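Local coordinates for Nop domain-containing protein (Archaeoglobus fulgidus, PDB 1NT2) that probably binds box C/D guide RNA as the Nop5p partner of fibrillarin in the archaeal sRNP core, at residues L84-N95 with I117-E128. Sequence-based numbering, arbitrary orientation.
Sequences LEEIDESINMLN and IRELRELRRDVE
I87 fits as a knob into a hole formed by L120, L123, R124 and V127. With CG1 anti to the carbonyl carbon (chi1 -60°), its CD1 comes to 3.8 Å from V127 CG2. One turn on, I91 CD1 reaches the backbone at L120 and R121 and lies 3.6 Å from L120 CB, and L94 CB meets I117 CD1. At the other end L84 crosses E128 at about a right angle, its CD2 3.5 Å from E128 CG.

The polar evidence lies along one flank. D88 OD2 sits at the edge of the R124 guanidinium, making a salt bridge and a weak, bent hydrogen bond with R124 NE (3.1 Å, N-H...acceptor angle 120°). E128 OE2 is 3.0 Å from R124 NH2 but well out of the guanidinium plane, so only charges pair, while E128 OE1 forms a doubtfully short salt bridge with R125 NH2. An alanine at E128 would probably leave R124 and R125 without this shared carboxylate and L84 CD2 without the CG packed on it.

F113 of the second subunit also packs on I87. The segment axes, 9.4 Å apart at closest and antiparallel at 159°, fit a helical hairpin, consistent with the predicted coiled coil of this Nop-family protein.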
ATOM      1  N   LEU B  84       5.564  12.600 -10.407  1.00 29.78           N
ATOM      2  CA  LEU B  84       6.489  13.188  -9.469  1.00 32.09           C
ATOM      3  C   LEU B  84       6.395  12.404  -8.161  1.00 33.95           C
ATOM      4  O   LEU B  84       7.255  11.579  -7.858  1.00 35.98           O
ATOM      5  CB  LEU B  84       6.146  14.663  -9.246  1.00 31.32           C
ATOM      6  CG  LEU B  84       7.142  15.444  -8.385  1.00 32.32           C
ATOM      7  CD1 LEU B  84       8.498  15.482  -9.072  1.00 31.95           C
ATOM      8  CD2 LEU B  84       6.630  16.855  -8.143  1.00 32.98           C
ATOM      9  N   GLU B  85       5.336  12.641  -7.403  1.00 34.63           N
ATOM     10  CA  GLU B  85       5.148  11.960  -6.134  1.00 35.14           C
ATOM     11  C   GLU B  85       5.555  10.505  -6.193  1.00 34.75           C
ATOM     12  O   GLU B  85       6.105   9.975  -5.236  1.00 36.08           O
ATOM     13  CB  GLU B  85       3.692  12.071  -5.715  1.00 36.04           C
ATOM     14  CG  GLU B  85       3.245  13.503  -5.690  1.00 38.74           C
ATOM     15  CD  GLU B  85       1.764  13.639  -5.557  1.00 39.32           C
ATOM     16  OE1 GLU B  85       1.049  12.877  -6.249  1.00 40.12           O
ATOM     17  OE2 GLU B  85       1.328  14.514  -4.775  1.00 38.92           O
ATOM     18  N   GLU B  86       5.291   9.852  -7.315  1.00 34.14           N
ATOM     19  CA  GLU B  86       5.657   8.448  -7.441  1.00 35.02           C
ATOM     20  C   GLU B  86       7.174   8.313  -7.450  1.00 34.13           C
ATOM     21  O   GLU B  86       7.760   7.570  -6.664  1.00 33.79           O
ATOM     22  CB  GLU B  86       5.079   7.850  -8.725  1.00 36.39           C
ATOM     23  CG  GLU B  86       5.263   6.339  -8.826  1.00 36.04           C
ATOM     24  CD  GLU B  86       4.411   5.564  -7.827  1.00 35.08           C
ATOM     25  OE1 GLU B  86       4.741   4.381  -7.585  1.00 35.74           O
ATOM     26  OE2 GLU B  86       3.419   6.126  -7.299  1.00 31.41           O
ATOM     27  N   ILE B  87       7.798   9.039  -8.363  1.00 33.78           N
ATOM     28  CA  ILE B  87       9.241   9.047  -8.492  1.00 33.10           C
ATOM     29  C   ILE B  87       9.832   9.345  -7.133  1.00 32.71           C
ATOM     30  O   ILE B  87      10.932   8.908  -6.813  1.00 31.89           O
ATOM     31  CB  ILE B  87       9.678  10.147  -9.452  1.00 33.17           C
ATOM     32  CG1 ILE B  87       9.044   9.904 -10.815  1.00 33.71           C
ATOM     33  CG2 ILE B  87      11.183  10.186  -9.553  1.00 33.59           C
ATOM     34  CD1 ILE B  87       9.158  11.070 -11.733  1.00 35.10           C
ATOM     35  N   ASP B  88       9.084  10.096  -6.335  1.00 33.92           N
ATOM     36  CA  ASP B  88       9.527  10.475  -5.003  1.00 35.53           C
ATOM     37  C   ASP B  88       9.321   9.376  -3.988  1.00 34.64           C
ATOM     38  O   ASP B  88      10.111   9.199  -3.069  1.00 32.92           O
ATOM     39  CB  ASP B  88       8.788  11.719  -4.540  1.00 38.92           C
ATOM     40  CG  ASP B  88       9.723  12.858  -4.266  1.00 43.47           C
ATOM     41  OD1 ASP B  88      10.736  12.617  -3.565  1.00 45.95           O
ATOM     42  OD2 ASP B  88       9.455  13.980  -4.750  1.00 45.83           O
ATOM     43  N   GLU B  89       8.238   8.642  -4.156  1.00 35.29           N
ATOM     44  CA  GLU B  89       7.928   7.564  -3.256  1.00 36.30           C
ATOM     45  C   GLU B  89       9.081   6.567  -3.250  1.00 35.42           C
ATOM     46  O   GLU B  89       9.555   6.161  -2.190  1.00 34.71           O
ATOM     47  CB  GLU B  89       6.636   6.887  -3.705  1.00 39.26           C
ATOM     48  CG  GLU B  89       6.085   5.948  -2.676  1.00 45.02           C
ATOM     49  CD  GLU B  89       5.951   6.623  -1.334  1.00 48.77           C
ATOM     50  OE1 GLU B  89       5.725   5.906  -0.332  1.00 51.91           O
ATOM     51  OE2 GLU B  89       6.067   7.871  -1.287  1.00 49.73           O
ATOM     52  N   SER B  90       9.528   6.191  -4.447  1.00 34.24           N
ATOM     53  CA  SER B  90      10.621   5.240  -4.623  1.00 32.50           C
ATOM     54  C   SER B  90      11.926   5.770  -4.058  1.00 32.41           C
ATOM     55  O   SER B  90      12.643   5.054  -3.366  1.00 33.58           O
ATOM     56  CB  SER B  90      10.813   4.941  -6.102  1.00 31.09           C
ATOM     57  OG  SER B  90       9.560   4.759  -6.723  1.00 32.82           O
ATOM     58  N   ILE B  91      12.245   7.022  -4.365  1.00 31.21           N
ATOM     59  CA  ILE B  91      13.472   7.606  -3.858  1.00 30.64           C
ATOM     60  C   ILE B  91      13.610   7.230  -2.393  1.00 31.93           C
ATOM     61  O   ILE B  91      14.706   6.938  -1.944  1.00 32.42           O
ATOM     62  CB  ILE B  91      13.460   9.146  -3.948  1.00 30.36           C
ATOM     63  CG1 ILE B  91      13.610   9.610  -5.398  1.00 29.31           C
ATOM     64  CG2 ILE B  91      14.579   9.713  -3.102  1.00 30.48           C
ATOM     65  CD1 ILE B  91      14.965   9.346  -5.981  1.00 28.16           C
ATOM     66  N   ASN B  92      12.487   7.222  -1.669  1.00 34.65           N
ATOM     67  CA  ASN B  92      12.452   6.921  -0.228  1.00 36.41           C
ATOM     68  C   ASN B  92      12.512   5.465   0.166  1.00 36.19           C
ATOM     69  O   ASN B  92      13.361   5.077   0.953  1.00 37.65           O
ATOM     70  CB  ASN B  92      11.206   7.519   0.416  1.00 38.91           C
ATOM     71  CG  ASN B  92      11.074   8.997   0.148  1.00 43.56           C
ATOM     72  OD1 ASN B  92      12.042   9.759   0.280  1.00 45.61           O
ATOM     73  ND2 ASN B  92       9.871   9.421  -0.227  1.00 45.44           N
ATOM     74  N   MET B  93      11.591   4.662  -0.346  1.00 36.56           N
ATOM     75  CA  MET B  93      11.576   3.239  -0.030  1.00 37.35           C
ATOM     76  C   MET B  93      12.741   2.517  -0.707  1.00 36.48           C
ATOM     77  O   MET B  93      12.788   1.295  -0.751  1.00 37.01           O
ATOM     78  CB  MET B  93      10.248   2.611  -0.467  1.00 40.47           C
ATOM     79  CG  MET B  93       9.042   3.040   0.367  1.00 43.10           C
ATOM     80  SD  MET B  93       7.483   2.627  -0.445  1.00 45.50           S
ATOM     81  CE  MET B  93       7.289   0.895   0.070  1.00 44.72           C
ATOM     82  N   LEU B  94      13.676   3.285  -1.248  1.00 35.24           N
ATOM     83  CA  LEU B  94      14.848   2.725  -1.898  1.00 34.04           C
ATOM     84  C   LEU B  94      16.052   3.200  -1.104  1.00 36.15           C
ATOM     85  O   LEU B  94      17.182   2.821  -1.372  1.00 36.74           O
ATOM     86  CB  LEU B  94      14.947   3.223  -3.326  1.00 30.92           C
ATOM     87  CG  LEU B  94      14.831   2.149  -4.391  1.00 30.37           C
ATOM     88  CD1 LEU B  94      13.523   1.382  -4.257  1.00 30.95           C
ATOM     89  CD2 LEU B  94      14.921   2.822  -5.730  1.00 30.40           C
ATOM     90  N   ASN B  95      15.780   4.055  -0.128  1.00 38.56           N
ATOM     91  CA  ASN B  95      16.796   4.610   0.750  1.00 40.49           C
ATOM     92  C   ASN B  95      16.621   3.827   2.019  1.00 42.84           C
ATOM     93  O   ASN B  95      17.533   3.689   2.830  1.00 42.83           O
ATOM     94  CB  ASN B  95      16.500   6.073   1.041  1.00 39.72           C
ATOM     95  CG  ASN B  95      17.622   6.965   0.643  1.00 40.07           C
ATOM     96  OD1 ASN B  95      18.781   6.658   0.904  1.00 42.22           O
ATOM     97  ND2 ASN B  95      17.298   8.083   0.010  1.00 40.29           N
ATOM     98  N   ILE B 117      20.188   6.066  -7.017  1.00 30.06           N
ATOM     99  CA  ILE B 117      19.215   6.828  -6.243  1.00 29.66           C
ATOM    100  C   ILE B 117      19.382   8.250  -6.737  1.00 31.78           C
ATOM    101  O   ILE B 117      18.431   8.861  -7.204  1.00 33.08           O
ATOM    102  CB  ILE B 117      19.508   6.781  -4.725  1.00 26.92           C
ATOM    103  CG1 ILE B 117      19.146   5.407  -4.163  1.00 25.71           C
ATOM    104  CG2 ILE B 117      18.711   7.843  -4.001  1.00 26.89           C
ATOM    105  CD1 ILE B 117      17.684   5.076  -4.229  1.00 23.36           C
ATOM    106  N   ARG B 118      20.612   8.753  -6.649  1.00 33.51           N
ATOM    107  CA  ARG B 118      20.972  10.101  -7.091  1.00 35.35           C
ATOM    108  C   ARG B 118      20.442  10.368  -8.508  1.00 36.08           C
ATOM    109  O   ARG B 118      19.746  11.352  -8.747  1.00 34.78           O
ATOM    110  CB  ARG B 118      22.502  10.247  -7.064  1.00 36.62           C
ATOM    111  CG  ARG B 118      23.049  11.552  -6.467  1.00 40.03           C
ATOM    112  CD  ARG B 118      24.274  11.271  -5.572  1.00 43.27           C
ATOM    113  NE  ARG B 118      25.311  10.499  -6.269  1.00 46.56           N
ATOM    114  CZ  ARG B 118      26.224   9.723  -5.672  1.00 47.31           C
ATOM    115  NH1 ARG B 118      26.248   9.602  -4.344  1.00 45.34           N
ATOM    116  NH2 ARG B 118      27.112   9.056  -6.407  1.00 46.26           N
ATOM    117  N   GLU B 119      20.773   9.481  -9.440  1.00 38.46           N
ATOM    118  CA  GLU B 119      20.333   9.619 -10.829  1.00 41.93           C
ATOM    119  C   GLU B 119      18.819   9.754 -10.890  1.00 42.79           C
ATOM    120  O   GLU B 119      18.268  10.379 -11.796  1.00 42.73           O
ATOM    121  CB  GLU B 119      20.753   8.390 -11.647  1.00 43.80           C
ATOM    122  CG  GLU B 119      22.255   8.100 -11.670  1.00 47.84           C
ATOM    123  CD  GLU B 119      22.595   6.843 -12.468  1.00 50.95           C
ATOM    124  OE1 GLU B 119      22.401   6.852 -13.702  1.00 53.63           O
ATOM    125  OE2 GLU B 119      23.052   5.841 -11.870  1.00 51.97           O
ATOM    126  N   LEU B 120      18.163   9.151  -9.905  1.00 44.29           N
ATOM    127  CA  LEU B 120      16.709   9.137  -9.789  1.00 45.11           C
ATOM    128  C   LEU B 120      16.191  10.407  -9.098  1.00 46.23           C
ATOM    129  O   LEU B 120      15.114  10.903  -9.428  1.00 46.16           O
ATOM    130  CB  LEU B 120      16.293   7.885  -9.001  1.00 44.19           C
ATOM    131  CG  LEU B 120      14.873   7.315  -9.035  1.00 42.46           C
ATOM    132  CD1 LEU B 120      14.522   6.836 -10.436  1.00 38.77           C
ATOM    133  CD2 LEU B 120      14.798   6.159  -8.037  1.00 41.22           C
ATOM    134  N   ARG B 121      16.963  10.917  -8.136  1.00 47.66           N
ATOM    135  CA  ARG B 121      16.613  12.129  -7.386  1.00 48.02           C
ATOM    136  C   ARG B 121      16.848  13.306  -8.339  1.00 47.63           C
ATOM    137  O   ARG B 121      16.535  14.460  -8.042  1.00 46.23           O
ATOM    138  CB  ARG B 121      17.506  12.236  -6.133  1.00 49.08           C
ATOM    139  CG  ARG B 121      16.859  12.905  -4.910  1.00 51.09           C
ATOM    140  CD  ARG B 121      17.403  12.329  -3.593  1.00 52.35           C
ATOM    141  NE  ARG B 121      18.813  12.652  -3.370  1.00 55.52           N
ATOM    142  CZ  ARG B 121      19.592  12.066  -2.460  1.00 55.82           C
ATOM    143  NH1 ARG B 121      19.106  11.110  -1.675  1.00 55.25           N
ATOM    144  NH2 ARG B 121      20.860  12.445  -2.328  1.00 54.91           N
ATOM    145  N   GLU B 122      17.399  12.973  -9.500  1.00 48.17           N
ATOM    146  CA  GLU B 122      17.688  13.931 -10.550  1.00 48.33           C
ATOM    147  C   GLU B 122      16.457  14.056 -11.432  1.00 46.55           C
ATOM    148  O   GLU B 122      16.013  15.156 -11.735  1.00 46.92           O
ATOM    149  CB  GLU B 122      18.871  13.438 -11.379  1.00 51.66           C
ATOM    150  CG  GLU B 122      19.100  14.208 -12.666  1.00 57.26           C
ATOM    151  CD  GLU B 122      20.186  13.579 -13.517  1.00 60.25           C
ATOM    152  OE1 GLU B 122      21.339  13.497 -13.034  1.00 61.69           O
ATOM    153  OE2 GLU B 122      19.882  13.166 -14.662  1.00 60.95           O
ATOM    154  N   LEU B 123      15.913  12.915 -11.843  1.00 44.83           N
ATOM    155  CA  LEU B 123      14.721  12.885 -12.683  1.00 42.96           C
ATOM    156  C   LEU B 123      13.611  13.614 -11.947  1.00 43.29           C
ATOM    157  O   LEU B 123      12.770  14.256 -12.565  1.00 43.15           O
ATOM    158  CB  LEU B 123      14.290  11.444 -12.948  1.00 41.10           C
ATOM    159  CG  LEU B 123      13.143  11.228 -13.931  1.00 38.68           C
ATOM    160  CD1 LEU B 123      13.655  11.482 -15.321  1.00 39.68           C
ATOM    161  CD2 LEU B 123      12.622   9.812 -13.840  1.00 37.04           C
ATOM    162  N   ARG B 124      13.608  13.498 -10.623  1.00 43.39           N
ATOM    163  CA  ARG B 124      12.606  14.166  -9.816  1.00 45.60           C
ATOM    164  C   ARG B 124      12.751  15.669  -9.989  1.00 47.63           C
ATOM    165  O   ARG B 124      11.778  16.363 -10.270  1.00 48.99           O
ATOM    166  CB  ARG B 124      12.766  13.810  -8.338  1.00 46.54           C
ATOM    167  CG  ARG B 124      11.934  14.694  -7.413  1.00 48.60           C
ATOM    168  CD  ARG B 124      12.304  14.500  -5.954  1.00 51.36           C
ATOM    169  NE  ARG B 124      12.055  15.708  -5.158  1.00 55.69           N
ATOM    170  CZ  ARG B 124      12.770  16.834  -5.238  1.00 56.64           C
ATOM    171  NH1 ARG B 124      13.788  16.918  -6.085  1.00 57.04           N
ATOM    172  NH2 ARG B 124      12.469  17.879  -4.471  1.00 55.53           N
ATOM    173  N   ARG B 125      13.969  16.173  -9.811  1.00 49.64           N
ATOM    174  CA  ARG B 125      14.231  17.604  -9.959  1.00 50.09           C
ATOM    175  C   ARG B 125      14.084  17.996 -11.431  1.00 48.39           C
ATOM    176  O   ARG B 125      14.105  19.176 -11.764  1.00 49.26           O
ATOM    177  CB  ARG B 125      15.646  17.947  -9.475  1.00 52.48           C
ATOM    178  CG  ARG B 125      15.923  17.645  -8.006  1.00 55.96           C
ATOM    179  CD  ARG B 125      15.827  18.889  -7.124  1.00 60.25           C
ATOM    180  NE  ARG B 125      14.465  19.412  -6.997  1.00 65.51           N
ATOM    181  CZ  ARG B 125      14.136  20.497  -6.288  1.00 67.80           C
ATOM    182  NH1 ARG B 125      15.065  21.188  -5.635  1.00 67.85           N
ATOM    183  NH2 ARG B 125      12.869  20.895  -6.227  1.00 68.74           N
ATOM    184  N   ASP B 126      13.942  16.997 -12.298  1.00 46.01           N
ATOM    185  CA  ASP B 126      13.775  17.210 -13.734  1.00 45.11           C
ATOM    186  C   ASP B 126      12.296  17.398 -14.044  1.00 44.30           C
ATOM    187  O   ASP B 126      11.916  18.276 -14.819  1.00 43.38           O
ATOM    188  CB  ASP B 126      14.306  16.002 -14.508  1.00 46.51           C
ATOM    189  CG  ASP B 126      15.684  16.236 -15.102  1.00 47.00           C
ATOM    190  OD1 ASP B 126      16.546  16.855 -14.435  1.00 46.56           O
ATOM    191  OD2 ASP B 126      15.904  15.779 -16.242  1.00 46.98           O
ATOM    192  N   VAL B 127      11.468  16.553 -13.433  1.00 44.64           N
ATOM    193  CA  VAL B 127      10.017  16.606 -13.605  1.00 43.60           C
ATOM    194  C   VAL B 127       9.459  17.825 -12.866  1.00 45.13           C
ATOM    195  O   VAL B 127       8.471  18.422 -13.295  1.00 46.08           O
ATOM    196  CB  VAL B 127       9.336  15.321 -13.062  1.00 40.17           C
ATOM    197  CG1 VAL B 127       7.835  15.468 -13.105  1.00 38.22           C
ATOM    198  CG2 VAL B 127       9.762  14.123 -13.890  1.00 37.55           C
ATOM    199  N   GLU B 128      10.095  18.192 -11.757  1.00 45.89           N
ATOM    200  CA  GLU B 128       9.653  19.348 -11.000  1.00 46.34           C
ATOM    201  C   GLU B 128       9.909  20.614 -11.812  1.00 45.34           C
ATOM    202  O   GLU B 128       9.129  21.562 -11.739  1.00 46.17           O
ATOM    203  CB  GLU B 128      10.354  19.411  -9.628  1.00 49.25           C
ATOM    204  CG  GLU B 128       9.464  18.907  -8.470  1.00 53.44           C
ATOM    205  CD  GLU B 128      10.114  18.997  -7.079  1.00 55.70           C
ATOM    206  OE1 GLU B 128      10.498  20.107  -6.648  1.00 55.81           O
ATOM    207  OE2 GLU B 128      10.225  17.949  -6.407  1.00 56.97           O
TER